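TRNA (cytosine(72)-C(5))-methyltransferase (Pyrococcus horikoshii, PDB 5ZVE) transfers a methyl group from S-adenosyl-L-methionine to carbon 5 of cytosine 72 in several archaeal tRNAs. Local coordinates at residues K7-Y12 with R289-I294; A274-L279 with S321-S326; G280-L285 with L370-F375. All blocks are in the same frame, centred on the assembly; numbering follows the deposited sequence.

Interaction 1 (K7-Y12 with R289-I294); sequences KELREY and RTLKHI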
loop_
_atom_site.group_PDB
_atom_site.type_symbol
_atom_site.label_atom_id
_atom_site.label_comp_id
_atom_site.label_asym_id
_atom_site.label_seq_id
_atom_site.Cartn_x
_atom_site.Cartn_y
_atom_site.Cartn_z
ATOM N N LYS A 7 16.961 -1.816 -16.502
ATOM C CA LYS A 7 16.991 -2.878 -17.500
ATOM C C LYS A 7 17.054 -4.278 -16.895
ATOM O O LYS A 7 16.348 -5.179 -17.349
ATOM C CB LYS A 7 18.180 -2.680 -18.444
ATOM C CG LYS A 7 18.252 -3.698 -19.571
ATOM C CD LYS A 7 17.374 -3.262 -20.726
ATOM C CE LYS A 7 17.091 -4.389 -21.700
ATOM N NZ LYS A 7 18.327 -4.880 -22.363
ATOM N N GLU A 8 17.888 -4.468 -15.877
ATOM C CA GLU A 8 18.050 -5.799 -15.299
ATOM C C GLU A 8 16.772 -6.277 -14.613
ATOM O O GLU A 8 16.470 -7.466 -14.627
ATOM C CB GLU A 8 19.224 -5.844 -14.315
ATOM C CG GLU A 8 19.162 -4.857 -13.173
ATOM C CD GLU A 8 20.134 -5.220 -12.063
ATOM O OE1 GLU A 8 20.213 -4.476 -11.062
ATOM O OE2 GLU A 8 20.817 -6.259 -12.188
ATOM N N LEU A 9 16.028 -5.354 -14.011
ATOM C CA LEU A 9 14.734 -5.694 -13.431
ATOM C C LEU A 9 13.741 -6.074 -14.526
ATOM O O LEU A 9 12.940 -6.997 -14.360
ATOM C CB LEU A 9 14.184 -4.541 -12.590
ATOM C CG LEU A 9 12.821 -4.807 -11.946
ATOM C CD1 LEU A 9 12.913 -5.951 -10.952
ATOM C CD2 LEU A 9 12.280 -3.559 -11.276
ATOM N N ARG A 10 13.776 -5.342 -15.635
ATOM C CA ARG A 10 12.913 -5.642 -16.774
ATOM C C ARG A 10 13.173 -7.053 -17.284
ATOM O O ARG A 10 12.235 -7.805 -17.547
ATOM C CB ARG A 10 13.104 -4.620 -17.896
ATOM C CG ARG A 10 12.773 -3.204 -17.471
ATOM C CD ARG A 10 12.292 -2.355 -18.632
ATOM N NE ARG A 10 13.229 -2.300 -19.748
ATOM C CZ ARG A 10 14.145 -1.349 -19.908
ATOM N NH1 ARG A 10 14.943 -1.370 -20.965
ATOM N NH2 ARG A 10 14.264 -0.374 -19.015
ATOM N N GLU A 11 14.451 -7.399 -17.427
ATOM C CA GLU A 11 14.842 -8.752 -17.812
ATOM C C GLU A 11 14.377 -9.764 -16.774
ATOM O O GLU A 11 13.961 -10.868 -17.115
ATOM C CB GLU A 11 16.365 -8.850 -17.993
ATOM C CG GLU A 11 16.940 -7.942 -19.073
ATOM C CD GLU A 11 16.419 -8.274 -20.459
ATOM O OE1 GLU A 11 15.946 -9.413 -20.666
ATOM O OE2 GLU A 11 16.480 -7.398 -21.346
ATOM N N TYR A 12 14.448 -9.373 -15.506
ATOM C CA TYR A 12 14.014 -10.228 -14.414
ATOM C C TYR A 12 12.528 -10.539 -14.561
ATOM O O TYR A 12 12.123 -11.703 -14.510
ATOM C CB TYR A 12 14.301 -9.564 -13.061
ATOM C CG TYR A 12 13.778 -10.333 -11.868
ATOM C CD1 TYR A 12 14.542 -11.318 -11.259
ATOM C CD2 TYR A 12 12.515 -10.073 -11.353
ATOM C CE1 TYR A 12 14.058 -12.024 -10.167
ATOM C CE2 TYR A 12 12.025 -10.767 -10.274
ATOM C CZ TYR A 12 12.795 -11.741 -9.682
ATOM O OH TYR A 12 12.289 -12.426 -8.603
ATOM N N ARG A 289 14.518 0.462 -6.963
ATOM C CA ARG A 289 15.064 -0.778 -6.425
ATOM C C ARG A 289 15.274 -1.800 -7.528
ATOM O O ARG A 289 14.531 -1.832 -8.509
ATOM C CB ARG A 289 14.156 -1.344 -5.329
ATOM C CG ARG A 289 14.382 -0.683 -3.975
ATOM C CD ARG A 289 13.274 -1.002 -3.004
ATOM N NE ARG A 289 13.356 -0.185 -1.796
ATOM C CZ ARG A 289 12.408 -0.138 -0.862
ATOM N NH1 ARG A 289 11.301 -0.856 -0.997
ATOM N NH2 ARG A 289 12.564 0.634 0.206
ATOM N N THR A 290 16.304 -2.625 -7.368
ATOM C CA THR A 290 16.679 -3.585 -8.395
ATOM C C THR A 290 17.124 -4.922 -7.790
ATOM O O THR A 290 16.827 -5.216 -6.630
ATOM C CB THR A 290 17.787 -3.015 -9.306
ATOM O OG1 THR A 290 18.056 -3.941 -10.365
ATOM C CG2 THR A 290 19.069 -2.727 -8.514
ATOM N N LEU A 291 17.818 -5.729 -8.588
ATOM C CA LEU A 291 18.100 -7.120 -8.232
ATOM C C LEU A 291 18.853 -7.273 -6.918
ATOM O O LEU A 291 18.485 -8.101 -6.087
ATOM C CB LEU A 291 18.881 -7.810 -9.354
ATOM C CG LEU A 291 18.055 -8.582 -10.393
ATOM C CD1 LEU A 291 16.903 -7.751 -10.933
ATOM C CD2 LEU A 291 18.934 -9.088 -11.531
ATOM N N LYS A 292 19.907 -6.487 -6.735
ATOM C CA LYS A 292 20.664 -6.507 -5.486
ATOM C C LYS A 292 19.758 -6.305 -4.266
ATOM O O LYS A 292 19.999 -6.880 -3.205
ATOM C CB LYS A 292 21.768 -5.446 -5.516
ATOM C CG LYS A 292 21.292 -4.080 -5.992
ATOM C CD LYS A 292 22.330 -3.004 -5.715
ATOM C CE LYS A 292 21.777 -1.621 -6.001
ATOM N NZ LYS A 292 22.661 -0.550 -5.462
ATOM N N HIS A 293 18.714 -5.495 -4.429
ATOM C CA HIS A 293 17.767 -5.235 -3.346
ATOM C C HIS A 293 16.855 -6.425 -3.061
ATOM O O HIS A 293 16.460 -6.651 -1.921
ATOM C CB HIS A 293 16.907 -4.011 -3.665
ATOM C CG HIS A 293 17.684 -2.741 -3.788
ATOM N ND1 HIS A 293 17.836 -2.074 -4.985
ATOM C CD2 HIS A 293 18.353 -2.010 -2.863
ATOM C CE1 HIS A 293 18.563 -0.988 -4.792
ATOM N NE2 HIS A 293 18.887 -0.926 -3.514
ATOM N N ILE A 294 16.522 -7.179 -4.100
ATOM C CA ILE A 294 15.650 -8.333 -3.953
ATOM C C ILE A 294 16.315 -9.403 -3.101
ATOM O O ILE A 294 15.721 -9.911 -2.150
ATOM C CB ILE A 294 15.270 -8.925 -5.324
ATOM C CG1 ILE A 294 14.407 -7.929 -6.105
ATOM C CG2 ILE A 294 14.523 -10.234 -5.149
ATOM C CD1 ILE A 294 14.077 -8.375 -7.514
#
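E8 and T290 meet through their polar ends, the two side chains crossing at about a right angle where helix 7-17 passes the start of helix 291-310. E8 CG sits between its own backbone N and carbonyl carbon (chi1 57°), and the chain then runs extended until OE1 faces T290 OG1, which donates to it. The modelled OG1 to OE1 separation of 2.3 Å is very short, so the length of this bond is doubtful. The other carboxylate oxygen, E8 OE2, lies 3.5 Å from L291 CD2 as the two side chains slide past each other in opposite directions. On its other branch, L291 CD1 rests 3.8 Å from Y12 CB. Farther along, I294 CD1 stands over one face of the Y12 ring in a CH-pi contact, 4.3 Å from the centroid and 15° off the normal, and it also lies 4.4 Å from L9 CD1. The Y12 hydroxyl bonds elsewhere, to E328 and the backbone N of Y327. T290 is the N-cap residue, though its side chain makes no capping bond; its N donates to H293 ND1. Helix 7-17 thus meets the methyltransferase domain mainly through apolar contacts, with one polar pair at the partly exposed margin.

Interaction 2 (A274-L279 with S321-S326); sequences APCTAL and STCTLS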
loop_
_atom_site.group_PDB
_atom_site.type_symbol
_atom_site.label_atom_id
_atom_site.label_comp_id
_atom_site.label_asym_id
_atom_site.label_seq_id
_atom_site.Cartn_x
_atom_site.Cartn_y
_atom_site.Cartn_z
ATOM N N ALA A 274 5.632 -8.090 5.739
ATOM C CA ALA A 274 7.065 -7.860 5.879
ATOM C C ALA A 274 7.565 -6.671 5.071
ATOM O O ALA A 274 7.046 -6.385 3.990
ATOM C CB ALA A 274 7.823 -9.117 5.481
ATOM N N PRO A 275 8.577 -5.967 5.606
ATOM C CA PRO A 275 9.317 -4.988 4.805
ATOM C C PRO A 275 9.818 -5.654 3.533
ATOM O O PRO A 275 10.313 -6.778 3.592
ATOM C CB PRO A 275 10.470 -4.569 5.726
ATOM C CG PRO A 275 10.555 -5.650 6.762
ATOM C CD PRO A 275 9.148 -6.120 6.953
ATOM N N CYS A 276 9.669 -4.986 2.398
ATOM C CA CYS A 276 9.970 -5.612 1.121
ATOM C C CYS A 276 10.401 -4.570 0.110
ATOM O O CYS A 276 10.347 -3.374 0.387
ATOM C CB CYS A 276 8.758 -6.395 0.601
ATOM S SG CYS A 276 7.303 -5.391 0.205
ATOM N N THR A 277 10.832 -5.029 -1.059
ATOM C CA THR A 277 11.296 -4.138 -2.119
ATOM C C THR A 277 10.162 -3.276 -2.694
ATOM O O THR A 277 10.416 -2.317 -3.428
ATOM C CB THR A 277 11.968 -4.944 -3.252
ATOM O OG1 THR A 277 11.118 -6.031 -3.638
ATOM C CG2 THR A 277 13.298 -5.515 -2.778
ATOM N N ALA A 278 8.921 -3.628 -2.353
ATOM C CA ALA A 278 7.734 -2.860 -2.740
ATOM C C ALA A 278 7.592 -2.710 -4.252
ATOM O O ALA A 278 7.107 -1.690 -4.738
ATOM C CB ALA A 278 7.748 -1.488 -2.076
ATOM N N LEU A 279 7.998 -3.736 -4.991
ATOM C CA LEU A 279 7.949 -3.703 -6.449
ATOM C C LEU A 279 6.520 -3.618 -6.981
ATOM O O LEU A 279 6.304 -3.273 -8.141
ATOM C CB LEU A 279 8.656 -4.935 -7.027
ATOM C CG LEU A 279 10.154 -5.056 -6.707
ATOM C CD1 LEU A 279 10.719 -6.385 -7.191
ATOM C CD2 LEU A 279 10.945 -3.889 -7.302
ATOM N N SER A 321 2.782 -11.695 4.159
ATOM C CA SER A 321 2.390 -10.896 3.007
ATOM C C SER A 321 3.451 -9.869 2.630
ATOM O O SER A 321 4.172 -9.351 3.484
ATOM C CB SER A 321 1.047 -10.195 3.264
ATOM O OG SER A 321 1.133 -9.255 4.321
ATOM N N THR A 322 3.539 -9.583 1.337
ATOM C CA THR A 322 4.379 -8.502 0.837
ATOM C C THR A 322 3.650 -7.721 -0.246
ATOM O O THR A 322 2.706 -8.225 -0.856
ATOM C CB THR A 322 5.712 -9.018 0.246
ATOM O OG1 THR A 322 5.461 -9.614 -1.033
ATOM C CG2 THR A 322 6.377 -10.046 1.162
ATOM N N CYS A 323 4.090 -6.488 -0.476
ATOM C CA CYS A 323 3.632 -5.713 -1.623
ATOM C C CYS A 323 4.712 -5.705 -2.699
ATOM O O CYS A 323 5.029 -4.664 -3.268
ATOM C CB CYS A 323 3.264 -4.283 -1.208
ATOM S SG CYS A 323 4.624 -3.304 -0.506
ATOM N N THR A 324 5.270 -6.878 -2.979
ATOM C CA THR A 324 6.316 -6.996 -3.981
ATOM C C THR A 324 6.047 -8.171 -4.911
ATOM O O THR A 324 5.293 -9.081 -4.577
ATOM C CB THR A 324 7.704 -7.158 -3.331
ATOM O OG1 THR A 324 8.719 -6.809 -4.276
ATOM C CG2 THR A 324 7.921 -8.586 -2.852
ATOM N N LEU A 325 6.658 -8.137 -6.086
ATOM C CA LEU A 325 6.419 -9.152 -7.102
ATOM C C LEU A 325 7.476 -10.257 -7.150
ATOM O O LEU A 325 7.243 -11.308 -7.748
ATOM C CB LEU A 325 6.341 -8.481 -8.471
ATOM C CG LEU A 325 5.211 -7.465 -8.634
ATOM C CD1 LEU A 325 5.496 -6.559 -9.819
ATOM C CD2 LEU A 325 3.898 -8.195 -8.816
ATOM N N SER A 326 8.628 -10.025 -6.521
ATOM C CA SER A 326 9.780 -10.913 -6.696
ATOM C C SER A 326 9.493 -12.341 -6.242
ATOM O O SER A 326 8.687 -12.574 -5.337
ATOM C CB SER A 326 11.000 -10.377 -5.945
ATOM O OG SER A 326 10.905 -10.642 -4.558
#
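A274 begins the contact, its N donating to S321 O over 3.0 Å. P275 points away from 321-326 and touches the bound S-adenosyl-L-homocysteine, and C276 points back across. With SG between the backbone N and the carbonyl carbon (chi1 65°), the C276 sulfur comes 3.5 Å from C323 SG, too far for a disulfide, and its CB packs on T322 CB. T277 OG1 then accepts from T324 OG1 at 2.6 Å and is also bonded to E329. Next, A278 sets its CB 3.9 Å from C323 SG, while its CA makes a CH...O contact with C323 O at 3.3 Å. L279 ends the segment: its N donates to T324 OG1 over 3.2 Å, its CG lies alongside the same hydroxyl, and CD1 reaches S326 CB at 4.2 Å. T324 OG1 is therefore gripped twice, giving to T277 and receiving from L279. C323 is the predicted nucleophile, and C276 belongs to the Pro-Cys motif that supplies the second cysteine in RsmB/NOP enzymes. The bonds of T324 tie the two loops together, consistent with their keeping the two sulfurs close beside the cofactor pocket.

Interaction 3 (G280-L285 with L370-F375); sequences GVRPKL and LTQGFF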
loop_
_atom_site.group_PDB
_atom_site.type_symbol
_atom_site.label_atom_id
_atom_site.label_comp_id
_atom_site.label_asym_id
_atom_site.label_seq_id
_atom_site.Cartn_x
_atom_site.Cartn_y
_atom_site.Cartn_z
ATOM N N GLY A 280 5.546 -3.931 -6.133
ATOM C CA GLY A 280 4.157 -3.967 -6.553
ATOM C C GLY A 280 3.361 -2.697 -6.308
ATOM O O GLY A 280 2.206 -2.601 -6.719
ATOM N N VAL A 281 3.964 -1.715 -5.645
ATOM C CA VAL A 281 3.211 -0.540 -5.232
ATOM C C VAL A 281 2.925 0.379 -6.415
ATOM O O VAL A 281 3.702 0.466 -7.364
ATOM C CB VAL A 281 3.933 0.253 -4.116
ATOM C CG1 VAL A 281 4.269 -0.656 -2.946
ATOM C CG2 VAL A 281 5.170 0.935 -4.645
ATOM N N ARG A 282 1.776 1.038 -6.356
ATOM C CA ARG A 282 1.330 1.910 -7.431
ATOM C C ARG A 282 0.959 3.276 -6.860
ATOM O O ARG A 282 0.519 3.368 -5.715
ATOM C CB ARG A 282 0.147 1.275 -8.172
ATOM C CG ARG A 282 0.470 -0.090 -8.767
ATOM C CD ARG A 282 -0.771 -0.765 -9.321
ATOM N NE ARG A 282 -1.218 -0.133 -10.556
ATOM C CZ ARG A 282 -2.361 -0.419 -11.171
ATOM N NH1 ARG A 282 -3.181 -1.330 -10.664
ATOM N NH2 ARG A 282 -2.683 0.207 -12.291
ATOM N N PRO A 283 1.168 4.349 -7.642
ATOM C CA PRO A 283 1.778 4.326 -8.971
ATOM C C PRO A 283 3.297 4.247 -8.888
ATOM O O PRO A 283 3.883 4.674 -7.895
ATOM C CB PRO A 283 1.336 5.655 -9.576
ATOM C CG PRO A 283 1.245 6.562 -8.405
ATOM C CD PRO A 283 0.807 5.719 -7.234
ATOM N N LYS A 284 3.915 3.687 -9.920
ATOM C CA LYS A 284 5.361 3.560 -9.970
ATOM C C LYS A 284 5.915 4.474 -11.061
ATOM O O LYS A 284 6.070 4.059 -12.210
ATOM C CB LYS A 284 5.762 2.105 -10.217
ATOM C CG LYS A 284 7.245 1.828 -10.080
ATOM C CD LYS A 284 7.728 2.010 -8.651
ATOM C CE LYS A 284 7.177 0.918 -7.751
ATOM N NZ LYS A 284 7.837 0.919 -6.414
ATOM N N LEU A 285 6.179 5.727 -10.699
ATOM C CA LEU A 285 6.719 6.706 -11.638
ATOM C C LEU A 285 8.118 6.289 -12.096
ATOM O O LEU A 285 8.391 6.234 -13.294
ATOM C CB LEU A 285 6.749 8.104 -11.012
ATOM C CG LEU A 285 5.452 8.928 -11.051
ATOM C CD1 LEU A 285 4.337 8.282 -10.242
ATOM C CD2 LEU A 285 5.696 10.353 -10.577
ATOM N N LEU A 370 -6.508 -5.168 -10.819
ATOM C CA LEU A 370 -6.719 -3.728 -10.684
ATOM C C LEU A 370 -6.195 -3.224 -9.338
ATOM O O LEU A 370 -6.613 -2.176 -8.840
ATOM C CB LEU A 370 -8.205 -3.391 -10.856
ATOM C CG LEU A 370 -8.775 -3.216 -12.266
ATOM C CD1 LEU A 370 -8.236 -4.241 -13.253
ATOM C CD2 LEU A 370 -10.303 -3.280 -12.209
ATOM N N THR A 371 -5.265 -3.982 -8.765
ATOM C CA THR A 371 -4.707 -3.692 -7.450
ATOM C C THR A 371 -3.204 -3.468 -7.544
ATOM O O THR A 371 -2.623 -3.549 -8.622
ATOM C CB THR A 371 -4.943 -4.844 -6.457
ATOM O OG1 THR A 371 -4.185 -5.985 -6.878
ATOM C CG2 THR A 371 -6.410 -5.216 -6.379
ATOM N N GLN A 372 -2.575 -3.183 -6.410
ATOM C CA GLN A 372 -1.126 -3.249 -6.322
ATOM C C GLN A 372 -0.669 -4.690 -6.481
ATOM O O GLN A 372 -1.436 -5.623 -6.229
ATOM C CB GLN A 372 -0.641 -2.664 -4.994
ATOM C CG GLN A 372 -0.774 -1.148 -4.949
ATOM C CD GLN A 372 -0.264 -0.532 -3.664
ATOM O OE1 GLN A 372 0.266 0.581 -3.669
ATOM N NE2 GLN A 372 -0.436 -1.239 -2.553
ATOM N N GLY A 373 0.574 -4.872 -6.916
ATOM C CA GLY A 373 1.182 -6.188 -6.920
ATOM C C GLY A 373 1.311 -6.634 -5.479
ATOM O O GLY A 373 1.699 -5.847 -4.615
ATOM N N PHE A 374 0.986 -7.890 -5.204
ATOM C CA PHE A 374 0.868 -8.326 -3.822
ATOM C C PHE A 374 1.030 -9.828 -3.697
ATOM O O PHE A 374 0.929 -10.560 -4.682
ATOM C CB PHE A 374 -0.484 -7.893 -3.255
ATOM C CG PHE A 374 -0.456 -7.566 -1.789
ATOM C CD1 PHE A 374 -0.087 -6.300 -1.358
ATOM C CD2 PHE A 374 -0.823 -8.512 -0.845
ATOM C CE1 PHE A 374 -0.075 -5.987 -0.014
ATOM C CE2 PHE A 374 -0.811 -8.205 0.500
ATOM C CZ PHE A 374 -0.435 -6.942 0.916
ATOM N N PHE A 375 1.278 -10.282 -2.477
ATOM C CA PHE A 375 1.512 -11.695 -2.226
ATOM C C PHE A 375 1.031 -12.070 -0.833
ATOM O O PHE A 375 1.286 -11.351 0.130
ATOM C CB PHE A 375 3.000 -12.022 -2.391
ATOM C CG PHE A 375 3.337 -13.459 -2.120
ATOM C CD1 PHE A 375 3.150 -14.422 -3.099
ATOM C CD2 PHE A 375 3.844 -13.846 -0.890
ATOM C CE1 PHE A 375 3.453 -15.750 -2.851
ATOM C CE2 PHE A 375 4.157 -15.169 -0.637
ATOM C CZ PHE A 375 3.962 -16.123 -1.618
#
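R282 and Q372 lie against each other as a pair of side chains running in opposite directions, with the guanidinium and amide planes 37° apart and R282 CB 4.1 Å from Q372 CG. Each reaches the backbone of the other's segment. Q372, extended beyond CG, carries OE1 to R282 N, a nearly straight hydrogen bond of 3.1 Å (170° at the hydrogen) whose donor is tilted from the amide plane; the same oxygen lies 3.7 Å from V281 CB. In return, R282 is bent at chi3 (73°), which turns NE out of line with the aliphatic chain, and NH1 donates to T371 O at 3.1 Å. That oxygen lies near the guanidinium plane, whereas NH1 stands well above the plane of the carbonyl. Beside these two bonds the backbones come close: G280 and G373 have no side chains, their CA atoms are 3.7 Å apart, and G373 N donates to G280 O over 2.8 Å. G280 O is also 3.3 Å from Q372 CB. The guanidinium has further partners at the end of helix 19-29 and just beyond: a salt bridge with E34, a bond from NE to E31 O and a weak one from NH2 to K28 O. Gathered round one group, a carboxylate and several carbonyls would be expected to stabilise its positive charge, so that R282 binds the loop beside C323 both to the approach to strand 374-381 and to the N-terminal domain.

In the fold
From the N terminus, helix 7-17 pairs with the most distant partner in sequence: interaction 1 closes a loop of 276 residues, past the PUA region and much of the methyltransferase domain, to reach the start of helix 291-310. Interaction 2 opens within that loop, at 274-279, and closes beyond it at 321-326; interaction 3 opens at 280-285 and closes last, at 370-375. All three therefore cross one another. Interactions 2 and 3 share the sheet through neighbouring strands 316-322 and 374-381, joined by T322 O to F375 N, and C323 O meets G280 N. A probable hydrogen bond from R289 NH1 to T277 O connects the start of helix 291-310 to 274-279, while Y12 OH packs on S326, bringing helix 7-17 to 321-326.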